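Local coordinates for excinuclease ABC, subunit A. (Deinococcus radiodurans, PDB 2VF7), which binds DNA and hydrolyses ATP as a zinc-containing ABC protein of the UvrA family, probably serving damage recognition in DNA excision repair, at residues 128-133 / 300-305; 501-506 / 518-523; 629-634 / 674-679; 680-685 / 699-704; 800-805 / 820-825. The protein carries 1 engineered substitution. All blocks are in the same frame, centred on the assembly; numbering follows the deposited sequence. Where two conformers were deposited one is given.

Contact 1 (128-133 / 300-305); sequences GDYPPG and LNVTFA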
# COMPACT_ATOMS: atom_id res chain seq x y z
N GLY A 128 35.91 8.22 6.18
CA GLY A 128 36.70 8.10 4.95
C GLY A 128 37.74 9.19 4.74
O GLY A 128 37.69 10.26 5.37
N ASP A 129 38.68 8.93 3.83
CA ASP A 129 39.82 9.81 3.60
C ASP A 129 39.57 10.90 2.55
O ASP A 129 39.79 10.70 1.35
CB ASP A 129 41.07 8.99 3.26
CG ASP A 129 41.47 8.05 4.40
OD1 ASP A 129 42.17 8.53 5.35
OD2 ASP A 129 41.08 6.85 4.36
N TYR A 130 39.11 12.05 3.03
CA TYR A 130 38.94 13.27 2.23
C TYR A 130 40.27 13.86 1.73
O TYR A 130 41.32 13.66 2.37
CB TYR A 130 38.23 14.33 3.08
CG TYR A 130 36.76 14.08 3.33
CD1 TYR A 130 36.34 13.00 4.12
CD2 TYR A 130 35.80 14.94 2.81
CE1 TYR A 130 34.98 12.78 4.36
CE2 TYR A 130 34.44 14.73 3.04
CZ TYR A 130 34.04 13.65 3.81
OH TYR A 130 32.70 13.44 4.05
N PRO A 131 40.23 14.58 0.59
CA PRO A 131 41.33 15.44 0.13
C PRO A 131 41.91 16.34 1.25
O PRO A 131 41.33 16.40 2.34
CB PRO A 131 40.65 16.30 -0.94
CG PRO A 131 39.67 15.39 -1.53
CD PRO A 131 39.12 14.59 -0.38
N PRO A 132 43.03 17.05 0.97
CA PRO A 132 43.72 17.87 1.97
C PRO A 132 42.78 18.65 2.89
O PRO A 132 43.00 18.69 4.11
CB PRO A 132 44.57 18.83 1.11
CG PRO A 132 44.18 18.54 -0.34
CD PRO A 132 43.72 17.13 -0.33
N GLY A 133 41.75 19.27 2.32
CA GLY A 133 40.69 19.94 3.07
C GLY A 133 39.48 20.17 2.20
O GLY A 133 39.42 21.16 1.47
N LEU A 300 33.52 11.48 -5.07
CA LEU A 300 34.44 10.52 -5.68
C LEU A 300 35.88 10.73 -5.21
O LEU A 300 36.73 9.85 -5.36
CB LEU A 300 34.35 10.62 -7.21
CG LEU A 300 34.78 9.48 -8.14
CD1 LEU A 300 34.03 9.59 -9.45
CD2 LEU A 300 36.29 9.47 -8.39
N ASN A 301 36.14 11.91 -4.64
CA ASN A 301 37.46 12.20 -4.05
C ASN A 301 37.67 11.52 -2.70
O ASN A 301 38.80 11.20 -2.32
CB ASN A 301 37.67 13.70 -3.91
CG ASN A 301 37.69 14.41 -5.25
OD1 ASN A 301 38.09 13.84 -6.27
ND2 ASN A 301 37.27 15.66 -5.26
N VAL A 302 36.57 11.31 -1.97
CA VAL A 302 36.57 10.64 -0.67
C VAL A 302 36.84 9.14 -0.84
O VAL A 302 36.04 8.43 -1.44
CB VAL A 302 35.24 10.85 0.09
CG1 VAL A 302 35.34 10.34 1.53
CG2 VAL A 302 34.81 12.32 0.05
N THR A 303 37.96 8.68 -0.29
CA THR A 303 38.44 7.32 -0.54
C THR A 303 38.31 6.40 0.70
O THR A 303 37.88 6.85 1.76
CB THR A 303 39.91 7.37 -1.09
OG1 THR A 303 40.17 6.25 -1.94
CG2 THR A 303 40.96 7.43 0.04
N PHE A 304 38.66 5.12 0.53
CA PHE A 304 38.85 4.18 1.64
C PHE A 304 39.66 2.98 1.17
O PHE A 304 39.35 2.37 0.14
CB PHE A 304 37.51 3.72 2.24
CG PHE A 304 37.66 2.88 3.49
CD1 PHE A 304 37.65 3.47 4.75
CD2 PHE A 304 37.79 1.49 3.40
CE1 PHE A 304 37.77 2.69 5.90
CE2 PHE A 304 37.92 0.71 4.55
CZ PHE A 304 37.91 1.31 5.80
N ALA A 305 40.71 2.64 1.93
CA ALA A 305 41.71 1.62 1.56
C ALA A 305 42.32 1.85 0.17
O ALA A 305 42.91 0.94 -0.42
CB ALA A 305 41.12 0.20 1.69

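Contact 2 (501-506 / 518-523); sequences GWLELN and VRFPLG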
# COMPACT_ATOMS: atom_id res chain seq x y z
N GLY A 501 32.76 -38.36 -30.24
CA GLY A 501 33.73 -37.32 -30.61
C GLY A 501 34.01 -36.40 -29.44
O GLY A 501 33.53 -36.63 -28.31
N TRP A 502 34.77 -35.33 -29.68
CA TRP A 502 35.16 -34.41 -28.61
C TRP A 502 35.09 -32.94 -29.04
O TRP A 502 35.70 -32.55 -30.04
CB TRP A 502 36.57 -34.73 -28.10
CG TRP A 502 36.67 -36.02 -27.34
CD1 TRP A 502 37.00 -37.25 -27.85
CD2 TRP A 502 36.45 -36.21 -25.94
NE1 TRP A 502 37.00 -38.19 -26.85
CE2 TRP A 502 36.66 -37.59 -25.67
CE3 TRP A 502 36.10 -35.36 -24.88
CZ2 TRP A 502 36.53 -38.13 -24.38
CZ3 TRP A 502 35.98 -35.91 -23.60
CH2 TRP A 502 36.18 -37.28 -23.36
N LEU A 503 34.35 -32.15 -28.26
CA LEU A 503 34.17 -30.71 -28.49
C LEU A 503 35.14 -29.94 -27.60
O LEU A 503 35.19 -30.16 -26.39
CB LEU A 503 32.71 -30.32 -28.16
CG LEU A 503 31.92 -29.15 -28.80
CD1 LEU A 503 31.60 -28.02 -27.82
CD2 LEU A 503 32.55 -28.62 -30.11
N GLU A 504 35.93 -29.06 -28.20
CA GLU A 504 36.94 -28.28 -27.46
C GLU A 504 36.50 -26.82 -27.27
O GLU A 504 36.19 -26.12 -28.25
CB GLU A 504 38.31 -28.35 -28.16
CG GLU A 504 38.89 -29.76 -28.33
CD GLU A 504 40.26 -29.79 -29.01
OE1 GLU A 504 40.68 -28.74 -29.56
OE2 GLU A 504 40.93 -30.86 -28.99
N LEU A 505 36.46 -26.39 -26.02
CA LEU A 505 36.24 -24.98 -25.66
C LEU A 505 37.53 -24.47 -25.00
O LEU A 505 37.81 -24.75 -23.83
CB LEU A 505 35.05 -24.84 -24.71
CG LEU A 505 33.97 -23.75 -24.84
CD1 LEU A 505 33.23 -23.64 -23.54
CD2 LEU A 505 34.50 -22.38 -25.23
N ASN A 506 38.31 -23.73 -25.79
CA ASN A 506 39.62 -23.23 -25.38
C ASN A 506 39.64 -21.72 -25.16
O ASN A 506 38.91 -20.97 -25.82
CB ASN A 506 40.67 -23.61 -26.43
CG ASN A 506 40.73 -25.11 -26.69
OD1 ASN A 506 41.00 -25.91 -25.79
ND2 ASN A 506 40.48 -25.51 -27.94
N VAL A 518 38.84 -26.71 -21.87
CA VAL A 518 37.97 -27.79 -21.40
C VAL A 518 37.42 -28.63 -22.57
O VAL A 518 37.24 -28.12 -23.69
CB VAL A 518 36.82 -27.21 -20.51
CG1 VAL A 518 35.76 -26.56 -21.35
CG2 VAL A 518 36.22 -28.28 -19.62
N ARG A 519 37.18 -29.92 -22.33
CA ARG A 519 36.65 -30.82 -23.36
C ARG A 519 35.30 -31.42 -22.99
O ARG A 519 35.12 -31.90 -21.87
CB ARG A 519 37.64 -31.94 -23.67
CG ARG A 519 39.03 -31.47 -24.11
CD ARG A 519 39.50 -32.20 -25.36
NE ARG A 519 39.89 -33.59 -25.11
CZ ARG A 519 40.22 -34.46 -26.07
NH1 ARG A 519 40.19 -34.10 -27.35
NH2 ARG A 519 40.57 -35.70 -25.74
N PHE A 520 34.37 -31.41 -23.93
CA PHE A 520 33.07 -32.06 -23.74
C PHE A 520 32.92 -33.19 -24.76
O PHE A 520 32.99 -32.94 -25.94
CB PHE A 520 31.90 -31.08 -23.94
CG PHE A 520 31.96 -29.84 -23.07
CD1 PHE A 520 32.52 -28.65 -23.57
CD2 PHE A 520 31.41 -29.83 -21.79
CE1 PHE A 520 32.56 -27.49 -22.79
CE2 PHE A 520 31.43 -28.67 -21.00
CZ PHE A 520 32.01 -27.50 -21.50
N PRO A 521 32.67 -34.43 -24.29
CA PRO A 521 32.48 -35.59 -25.18
C PRO A 521 31.14 -35.53 -25.88
O PRO A 521 30.20 -34.96 -25.33
CB PRO A 521 32.51 -36.77 -24.21
CG PRO A 521 31.97 -36.21 -22.95
CD PRO A 521 32.53 -34.82 -22.87
N LEU A 522 31.03 -36.12 -27.08
CA LEU A 522 29.79 -36.08 -27.86
C LEU A 522 29.06 -37.42 -27.91
O LEU A 522 29.65 -38.47 -27.68
CB LEU A 522 30.01 -35.53 -29.28
CG LEU A 522 30.89 -34.27 -29.46
CD1 LEU A 522 31.24 -34.06 -30.92
CD2 LEU A 522 30.24 -33.02 -28.86
N GLY A 523 27.75 -37.35 -28.19
CA GLY A 523 26.86 -38.51 -28.25
C GLY A 523 26.67 -39.15 -26.90
O GLY A 523 26.29 -40.32 -26.81

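Contact 3 (629-634 / 674-679); sequences AGRFSF and AETLEV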
# COMPACT_ATOMS: atom_id res chain seq x y z
N ALA A 629 -10.79 -21.21 -38.78
CA ALA A 629 -10.04 -21.65 -37.61
C ALA A 629 -9.63 -20.45 -36.77
O ALA A 629 -9.41 -20.58 -35.57
CB ALA A 629 -8.81 -22.45 -38.04
N GLY A 630 -9.52 -19.29 -37.42
CA GLY A 630 -9.23 -18.02 -36.77
C GLY A 630 -10.22 -17.61 -35.68
O GLY A 630 -9.83 -17.05 -34.67
N ARG A 631 -11.50 -17.90 -35.87
CA ARG A 631 -12.51 -17.72 -34.82
C ARG A 631 -12.09 -18.36 -33.47
O ARG A 631 -12.57 -17.97 -32.43
CB ARG A 631 -13.83 -18.32 -35.30
CG ARG A 631 -15.04 -18.15 -34.39
CD ARG A 631 -15.57 -16.72 -34.48
NE ARG A 631 -16.49 -16.40 -33.38
CZ ARG A 631 -17.40 -15.45 -33.43
NH1 ARG A 631 -17.53 -14.69 -34.51
NH2 ARG A 631 -18.19 -15.27 -32.38
N PHE A 632 -11.21 -19.36 -33.51
CA PHE A 632 -10.95 -20.18 -32.33
C PHE A 632 -9.58 -19.87 -31.75
O PHE A 632 -9.11 -20.54 -30.84
CB PHE A 632 -11.17 -21.68 -32.63
CG PHE A 632 -12.56 -22.00 -33.16
CD1 PHE A 632 -13.62 -22.20 -32.28
CD2 PHE A 632 -12.80 -22.07 -34.52
CE1 PHE A 632 -14.92 -22.47 -32.76
CE2 PHE A 632 -14.11 -22.34 -35.02
CZ PHE A 632 -15.16 -22.56 -34.13
N SER A 633 -8.95 -18.82 -32.29
CA SER A 633 -7.75 -18.27 -31.72
C SER A 633 -8.11 -17.27 -30.63
O SER A 633 -9.09 -16.52 -30.76
CB SER A 633 -6.93 -17.57 -32.81
OG SER A 633 -5.59 -17.33 -32.40
N PHE A 634 -7.36 -17.26 -29.53
CA PHE A 634 -7.50 -16.17 -28.57
C PHE A 634 -6.38 -15.15 -28.78
O PHE A 634 -6.19 -14.28 -27.95
CB PHE A 634 -7.50 -16.68 -27.12
CG PHE A 634 -6.34 -17.58 -26.80
CD1 PHE A 634 -5.11 -17.05 -26.43
CD2 PHE A 634 -6.48 -18.96 -26.89
CE1 PHE A 634 -4.04 -17.87 -26.18
CE2 PHE A 634 -5.42 -19.79 -26.63
CZ PHE A 634 -4.21 -19.26 -26.27
N ALA A 674 -19.46 -15.79 -25.99
CA ALA A 674 -20.46 -16.83 -25.76
C ALA A 674 -20.84 -17.55 -27.04
O ALA A 674 -21.18 -18.73 -27.02
CB ALA A 674 -21.71 -16.23 -25.12
N GLU A 675 -20.81 -16.83 -28.14
CA GLU A 675 -21.23 -17.35 -29.43
C GLU A 675 -20.21 -18.36 -29.97
O GLU A 675 -20.58 -19.32 -30.65
CB GLU A 675 -21.42 -16.19 -30.40
CG GLU A 675 -21.67 -16.59 -31.82
CD GLU A 675 -21.82 -15.41 -32.72
OE1 GLU A 675 -22.05 -14.30 -32.18
OE2 GLU A 675 -21.72 -15.58 -33.96
N THR A 676 -18.94 -18.16 -29.64
CA THR A 676 -17.87 -19.09 -30.02
C THR A 676 -17.98 -20.41 -29.24
O THR A 676 -17.58 -21.46 -29.74
CB THR A 676 -16.49 -18.44 -29.82
OG1 THR A 676 -16.48 -17.14 -30.44
CG2 THR A 676 -15.41 -19.27 -30.42
N LEU A 677 -18.56 -20.37 -28.03
CA LEU A 677 -18.57 -21.53 -27.14
C LEU A 677 -19.79 -22.42 -27.37
O LEU A 677 -19.90 -23.51 -26.78
CB LEU A 677 -18.49 -21.10 -25.66
CG LEU A 677 -17.32 -20.24 -25.17
CD1 LEU A 677 -17.73 -19.48 -23.91
CD2 LEU A 677 -16.10 -21.08 -24.89
N GLU A 678 -20.69 -21.94 -28.22
CA GLU A 678 -21.84 -22.72 -28.70
C GLU A 678 -21.46 -23.82 -29.69
O GLU A 678 -22.27 -24.73 -29.94
CB GLU A 678 -22.88 -21.79 -29.35
CG GLU A 678 -23.57 -20.83 -28.39
CD GLU A 678 -24.70 -20.07 -29.04
OE1 GLU A 678 -25.42 -19.32 -28.32
OE2 GLU A 678 -24.89 -20.22 -30.27
N VAL A 679 -20.25 -23.73 -30.26
CA VAL A 679 -19.73 -24.70 -31.23
C VAL A 679 -18.99 -25.82 -30.52
O VAL A 679 -18.05 -25.57 -29.75
CB VAL A 679 -18.79 -24.03 -32.29
CG1 VAL A 679 -18.34 -25.04 -33.36
CG2 VAL A 679 -19.47 -22.80 -32.94

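Contact 4 (680-685 / 699-704); sequences EYRGKN and DFFADE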
# COMPACT_ATOMS: atom_id res chain seq x y z
N GLU A 680 -19.40 -27.07 -30.79
CA GLU A 680 -18.77 -28.22 -30.16
C GLU A 680 -18.20 -29.26 -31.13
O GLU A 680 -18.89 -29.73 -32.05
CB GLU A 680 -19.74 -28.92 -29.21
CG GLU A 680 -20.25 -28.07 -28.06
CD GLU A 680 -21.41 -28.75 -27.34
OE1 GLU A 680 -22.00 -29.68 -27.91
OE2 GLU A 680 -21.72 -28.37 -26.20
N TYR A 681 -16.93 -29.59 -30.92
CA TYR A 681 -16.27 -30.73 -31.56
C TYR A 681 -16.33 -31.91 -30.59
O TYR A 681 -15.71 -31.87 -29.51
CB TYR A 681 -14.81 -30.40 -31.90
CG TYR A 681 -13.94 -31.59 -32.27
CD1 TYR A 681 -14.10 -32.26 -33.49
CD2 TYR A 681 -12.95 -32.04 -31.41
CE1 TYR A 681 -13.30 -33.36 -33.83
CE2 TYR A 681 -12.15 -33.12 -31.74
CZ TYR A 681 -12.33 -33.77 -32.94
OH TYR A 681 -11.52 -34.83 -33.23
N ARG A 682 -17.07 -32.94 -30.99
CA ARG A 682 -17.28 -34.15 -30.20
C ARG A 682 -17.75 -33.90 -28.78
O ARG A 682 -17.18 -34.44 -27.82
CB ARG A 682 -16.02 -35.04 -30.21
CG ARG A 682 -15.85 -35.92 -31.44
CD ARG A 682 -14.88 -37.03 -31.10
NE ARG A 682 -13.49 -36.60 -31.23
CZ ARG A 682 -12.48 -37.09 -30.51
NH1 ARG A 682 -12.68 -38.01 -29.57
NH2 ARG A 682 -11.24 -36.64 -30.72
N GLY A 683 -18.78 -33.06 -28.65
CA GLY A 683 -19.40 -32.74 -27.35
C GLY A 683 -18.57 -31.90 -26.39
O GLY A 683 -18.91 -31.82 -25.20
N LYS A 684 -17.50 -31.27 -26.89
CA LYS A 684 -16.68 -30.33 -26.13
C LYS A 684 -16.58 -28.95 -26.82
O LYS A 684 -16.32 -28.89 -28.02
CB LYS A 684 -15.26 -30.88 -26.01
CG LYS A 684 -15.13 -32.12 -25.13
CD LYS A 684 -13.77 -32.20 -24.45
CE LYS A 684 -13.65 -33.49 -23.63
NZ LYS A 684 -14.88 -33.77 -22.83
N ASN A 685 -16.77 -27.85 -26.08
CA ASN A 685 -16.51 -26.53 -26.68
C ASN A 685 -15.02 -26.26 -26.66
O ASN A 685 -14.27 -27.12 -26.25
CB ASN A 685 -17.39 -25.38 -26.10
CG ASN A 685 -17.23 -25.19 -24.58
OD1 ASN A 685 -16.14 -25.28 -24.05
ND2 ASN A 685 -18.34 -24.91 -23.90
N ASP A 699 -6.42 -39.13 -23.85
CA ASP A 699 -7.60 -39.92 -24.17
C ASP A 699 -8.38 -39.36 -25.37
O ASP A 699 -8.63 -40.07 -26.33
CB ASP A 699 -8.55 -39.94 -22.97
CG ASP A 699 -8.10 -40.88 -21.88
OD1 ASP A 699 -8.82 -41.87 -21.65
OD2 ASP A 699 -7.04 -40.63 -21.26
N PHE A 700 -8.76 -38.09 -25.28
CA PHE A 700 -9.70 -37.48 -26.20
C PHE A 700 -9.17 -37.36 -27.65
O PHE A 700 -9.94 -37.48 -28.61
CB PHE A 700 -10.13 -36.11 -25.63
CG PHE A 700 -11.25 -35.45 -26.38
CD1 PHE A 700 -11.00 -34.32 -27.18
CD2 PHE A 700 -12.55 -35.94 -26.29
CE1 PHE A 700 -12.04 -33.70 -27.89
CE2 PHE A 700 -13.58 -35.32 -26.98
CZ PHE A 700 -13.32 -34.20 -27.79
N PHE A 701 -7.87 -37.16 -27.79
CA PHE A 701 -7.22 -36.95 -29.09
C PHE A 701 -6.40 -38.13 -29.57
O PHE A 701 -5.55 -37.96 -30.44
CB PHE A 701 -6.28 -35.75 -29.03
CG PHE A 701 -6.99 -34.44 -28.94
CD1 PHE A 701 -6.85 -33.64 -27.81
CD2 PHE A 701 -7.79 -34.00 -29.99
CE1 PHE A 701 -7.50 -32.40 -27.73
CE2 PHE A 701 -8.45 -32.79 -29.93
CZ PHE A 701 -8.30 -31.98 -28.80
N ALA A 702 -6.64 -39.30 -28.98
CA ALA A 702 -5.95 -40.54 -29.33
C ALA A 702 -5.77 -40.79 -30.83
O ALA A 702 -4.74 -41.30 -31.25
CB ALA A 702 -6.68 -41.71 -28.70
N ASP A 703 -6.78 -40.43 -31.62
CA ASP A 703 -6.77 -40.71 -33.05
C ASP A 703 -6.46 -39.50 -33.94
O ASP A 703 -6.57 -39.58 -35.17
CB ASP A 703 -8.09 -41.38 -33.46
CG ASP A 703 -8.12 -42.86 -33.10
OD1 ASP A 703 -9.18 -43.34 -32.62
OD2 ASP A 703 -7.09 -43.55 -33.30
N GLU A 704 -6.06 -38.39 -33.32
CA GLU A 704 -5.56 -37.20 -34.05
C GLU A 704 -4.07 -37.18 -33.84
O GLU A 704 -3.58 -36.76 -32.79
CB GLU A 704 -6.16 -35.90 -33.53
CG GLU A 704 -7.31 -36.08 -32.56
CD GLU A 704 -8.56 -36.57 -33.23
OE1 GLU A 704 -9.16 -37.53 -32.74
OE2 GLU A 704 -8.92 -35.99 -34.26

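Contact 5 (800-805 / 820-825); sequences DWVLDI and GTPAEV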
# COMPACT_ATOMS: atom_id res chain seq x y z
N ASP A 800 27.30 -40.21 -18.10
CA ASP A 800 28.36 -41.00 -18.76
C ASP A 800 29.75 -40.39 -18.55
O ASP A 800 30.76 -41.09 -18.65
CB ASP A 800 28.08 -41.12 -20.25
CG ASP A 800 26.74 -41.76 -20.55
OD1 ASP A 800 26.60 -42.96 -20.23
OD2 ASP A 800 25.84 -41.09 -21.10
N TRP A 801 29.78 -39.08 -18.28
CA TRP A 801 31.00 -38.30 -18.02
C TRP A 801 30.70 -37.19 -16.99
O TRP A 801 29.53 -36.87 -16.77
CB TRP A 801 31.51 -37.71 -19.33
CG TRP A 801 32.92 -37.19 -19.29
CD1 TRP A 801 33.30 -35.89 -19.14
CD2 TRP A 801 34.13 -37.95 -19.41
NE1 TRP A 801 34.66 -35.78 -19.15
CE2 TRP A 801 35.21 -37.03 -19.32
CE3 TRP A 801 34.42 -39.32 -19.58
CZ2 TRP A 801 36.55 -37.44 -19.39
CZ3 TRP A 801 35.76 -39.72 -19.66
CH2 TRP A 801 36.81 -38.78 -19.55
N VAL A 802 31.74 -36.63 -16.35
CA VAL A 802 31.58 -35.57 -15.33
C VAL A 802 32.71 -34.54 -15.37
O VAL A 802 33.88 -34.90 -15.49
CB VAL A 802 31.46 -36.13 -13.87
CG1 VAL A 802 31.38 -35.00 -12.85
CG2 VAL A 802 30.26 -37.06 -13.70
N LEU A 803 32.36 -33.26 -15.26
CA LEU A 803 33.32 -32.16 -15.19
C LEU A 803 33.20 -31.40 -13.86
O LEU A 803 32.25 -30.64 -13.65
CB LEU A 803 33.12 -31.18 -16.36
CG LEU A 803 33.96 -31.28 -17.64
CD1 LEU A 803 33.76 -32.60 -18.37
CD2 LEU A 803 33.57 -30.14 -18.56
N ASP A 804 34.15 -31.61 -12.97
CA ASP A 804 34.14 -30.93 -11.68
C ASP A 804 34.87 -29.61 -11.80
O ASP A 804 36.04 -29.57 -12.16
CB ASP A 804 34.77 -31.80 -10.59
CG ASP A 804 34.40 -31.36 -9.21
OD1 ASP A 804 33.20 -31.14 -8.97
OD2 ASP A 804 35.28 -31.24 -8.34
N ILE A 805 34.17 -28.52 -11.50
CA ILE A 805 34.70 -27.19 -11.73
C ILE A 805 35.13 -26.53 -10.44
O ILE A 805 34.47 -26.68 -9.41
CB ILE A 805 33.68 -26.32 -12.50
CG1 ILE A 805 33.47 -26.86 -13.93
CG2 ILE A 805 34.11 -24.85 -12.53
CD1 ILE A 805 34.76 -27.13 -14.75
N GLY A 820 36.05 -37.08 -15.89
CA GLY A 820 36.01 -38.54 -16.07
C GLY A 820 34.60 -39.10 -15.91
O GLY A 820 33.64 -38.34 -15.83
N THR A 821 34.47 -40.42 -15.87
CA THR A 821 33.18 -41.06 -15.56
C THR A 821 32.81 -40.76 -14.10
O THR A 821 33.68 -40.32 -13.34
CB THR A 821 33.24 -42.57 -15.79
OG1 THR A 821 34.38 -43.11 -15.10
CG2 THR A 821 33.37 -42.90 -17.28
N PRO A 822 31.54 -40.96 -13.69
CA PRO A 822 31.23 -40.71 -12.28
C PRO A 822 32.12 -41.49 -11.30
O PRO A 822 32.65 -40.91 -10.35
CB PRO A 822 29.76 -41.12 -12.15
CG PRO A 822 29.21 -41.05 -13.54
CD PRO A 822 30.34 -41.37 -14.45
N ALA A 823 32.28 -42.79 -11.56
CA ALA A 823 33.16 -43.70 -10.81
C ALA A 823 34.63 -43.27 -10.75
O ALA A 823 35.28 -43.43 -9.71
CB ALA A 823 33.06 -45.12 -11.39
N GLU A 824 35.15 -42.77 -11.87
CA GLU A 824 36.50 -42.21 -11.92
C GLU A 824 36.60 -40.97 -11.02
O GLU A 824 37.43 -40.91 -10.12
CB GLU A 824 36.92 -41.89 -13.36
CG GLU A 824 37.54 -43.09 -14.12
CD GLU A 824 37.72 -42.87 -15.65
OE1 GLU A 824 37.50 -41.74 -16.14
OE2 GLU A 824 38.10 -43.84 -16.36
N VAL A 825 35.71 -40.01 -11.25
CA VAL A 825 35.63 -38.75 -10.49
C VAL A 825 35.31 -38.89 -8.99
O VAL A 825 35.59 -37.98 -8.21
CB VAL A 825 34.62 -37.77 -11.15
CG1 VAL A 825 34.46 -36.49 -10.33
CG2 VAL A 825 35.06 -37.43 -12.55

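Contact 1 (128-133 / 300-305)
Tyr-130 lays one face of its ring against Val-302, beside a single antiparallel bridge between Asp-129 and Thr-303. The tyrosine CG stands anti to its carbonyl carbon (chi1 -73°). The ring runs alongside the valine, both side chains pointing the same way. Along one flank of that face CD1 lies near Val-302 CG1 and CE1 is 3.8 Å from it; along the other, CD2, CE2 and CZ meet Val-302 CG2, which sits 3.9 Å from the ring centroid and 12° off its normal, a CH-pi contact over its centre. At the tip, OH is hydrogen-bonded to Val-137 N. The bridge itself is a pair of backbone bonds: Asp-129 N to Thr-303 O, 3.0 Å, and Thr-303 N to Asp-129 O, 3.2 Å. Beyond it, Pro-131 CG touches Asn-301 CB at 3.5 Å, the two side chains crossing nearly perpendicularly. Both segments are loops; segment 128-133 follows helix 116-127, and Phe-304 reaches from segment 300-305 to that helix and to helix 317-328.

Contact 2 (501-506 / 518-523)
Strands 502-506 and 518-521 pair in the antiparallel sheet of an ABC ATPase domain, with Trp-502 held between Arg-519 and Pro-521. The register is fixed by Leu-503 and Phe-520, a hydrogen-bonded pair with N to O distances of 2.8 Å (Leu-503 N to Phe-520 O) and 2.9 Å (Phe-520 N to Leu-503 O), and by a second such pair, Leu-505 and Val-518. Trp-502, Glu-504, Arg-519 and Pro-521 share one face of the sheet. There Pro-521 CB lies 3.8 Å from the centroid of the six-membered indole ring, a CH-pi contact over the face. On the opposite ring face the Arg-519 guanidinium lies flat, centres 4.4 Å apart and planes at 9°. A long salt bridge joins Glu-504 OE2 to Arg-519 NH1 at 3.7 Å. Two conformers were modelled for Arg-519, so the stack and the salt bridge hold for one of them and are less certain. An alanine in place of Trp-502 would probably leave Pro-521 CB facing a gap and the stacked Arg-519 conformer without its flat support. The other face is apolar: Leu-505 CB meets Val-518 CG1 at 3.8 Å, and Leu-503, Leu-505 and Val-518 pack on helix 536-551, which starts at the P-loop residue Lys-536. Such an antiparallel sheet, laid against the P-loop helix, is typical of the ABC nucleotide-binding fold.

Contact 3 (629-634 / 674-679)
Arg-631 reaches Thr-676 by a bent path: CG is anti to the backbone N (chi1 -176°), and a turn at chi2 (76°) swings CD aside before the chain extends again. NE then donates to Thr-676 OG1 at 3.0 Å, with an N-H...O angle of 151° and the oxygen at the edge of the guanidinium, close to its plane. That hydroxyl has two further hydrogen-bonding partners, Asn-673 OD1 and Gly-639 O, which as modelled would have to share its one proton. The two segments, a 3-10 turn at 629-632 and a run of helical torsions at 674-678, flank the Cys4 zinc module; the Thr-676 side chain is about 8 Å from that of Cys-641, one of the zinc ligands. Glu-675, extended, crosses the arginine. Its OE2 forms a long salt bridge to Arg-631 NH2, 3.9 Å, well out of the guanidinium plane: charge attraction alone, with no N-H pointing at OE2, which hydrogen-bonds Tyr-627 OH. On the apolar side, Thr-676 CG2 slides past Phe-632, 3.9 Å from CD1, and Phe-632 CZ meets Val-679 CG1 at 4.1 Å.

Contact 4 (680-685 / 699-704)
Phe-700 is sandwiched between Arg-682 and Lys-684. Stacking comes first: the Arg-682 guanidinium lies flat on one ring face, centres 4.1 Å apart and planes at 9°, a cation-pi contact, while Lys-684 CE rests over the opposite face, 4.0 Å from the centroid. Among hydrogen bonds, Arg-682 grips Phe-700 O end-on with both NH1 (3.0 Å) and NH2, the oxygen lying near the guanidinium plane. Arg-682 NH2 also donates to Tyr-681 OH at 3.1 Å. The tyrosine hydroxyl bonds weakly to Glu-704 OE2, the side chains meeting tip to tip. A salt bridge joins Arg-682 NH2 to Glu-704 OE1 at 3.0 Å. Apolar contacts finish the list, Tyr-681 CE2 meeting Phe-700 CE1 at 3.9 Å. A type I' turn, Tyr-681 to Lys-684, is thus fastened to the end of helix 694-700. Chemically, the arginine charge meets a carboxylate, a ring face and a carbonyl at the C-terminal end of the helix, whose partial negative charge would probably reinforce the grip.

Contact 5 (800-805 / 820-825)
Gly-820 presses its alpha carbon onto the face of Trp-801: CA stands 3.5 Å from the centroid of the six-membered ring and only 9° off its normal, a CH-pi contact made by backbone. The glycine has phi 149°, and a CB here would clash with Glu-824 OE1. Trp-801 CG is anti to its backbone N (chi1 -165°), and CD2 lies 3.6 Å from Gly-820 O. The Trp-801 ring also meets that of Trp-502 edge-to-face. Strand 801-805 lies between strands 525-529 and 816-820 in the core sheet of the ABC ATPase domain, where Gly-820 N donates to Val-802 O at 3.1 Å. An alanine at Trp-801 would probably leave Gly-820 CA without its aromatic platform and Trp-502 without its edge-to-face partner. Past the glycine, Thr-821 and Glu-824 form a capping box at the start of helix 822-825, both its bonds weak. Val-802 packs on that helix, its CG2 4.1 Å from Pro-822 CG and its CB 4.0 Å from Val-825 CG2.

Contacts 2 and 5 are buried and share one neighbourhood of the ABC domain, centres 14 Å apart: Leu-803 CD2 meets Val-518 CG2 at 3.4 Å, and Pro-521 packs on Trp-801, so the antiparallel sheet is joined to the core sheet. Their chemistry is strand pairing plus aromatic and aliphatic packing, with a charged, stacked face in contact 2. Contacts 3 and 4, centres 15 Å apart, adjoin through segments 674-679 and 680-685; both centre on an arginine, but contact 3 is buried near a zinc site, whereas contact 4 is at the surface with a full salt bridge. Contact 1, partly buried, lies at least about 30 Å (nearest atoms) from every other and joins two loops by a single bridge.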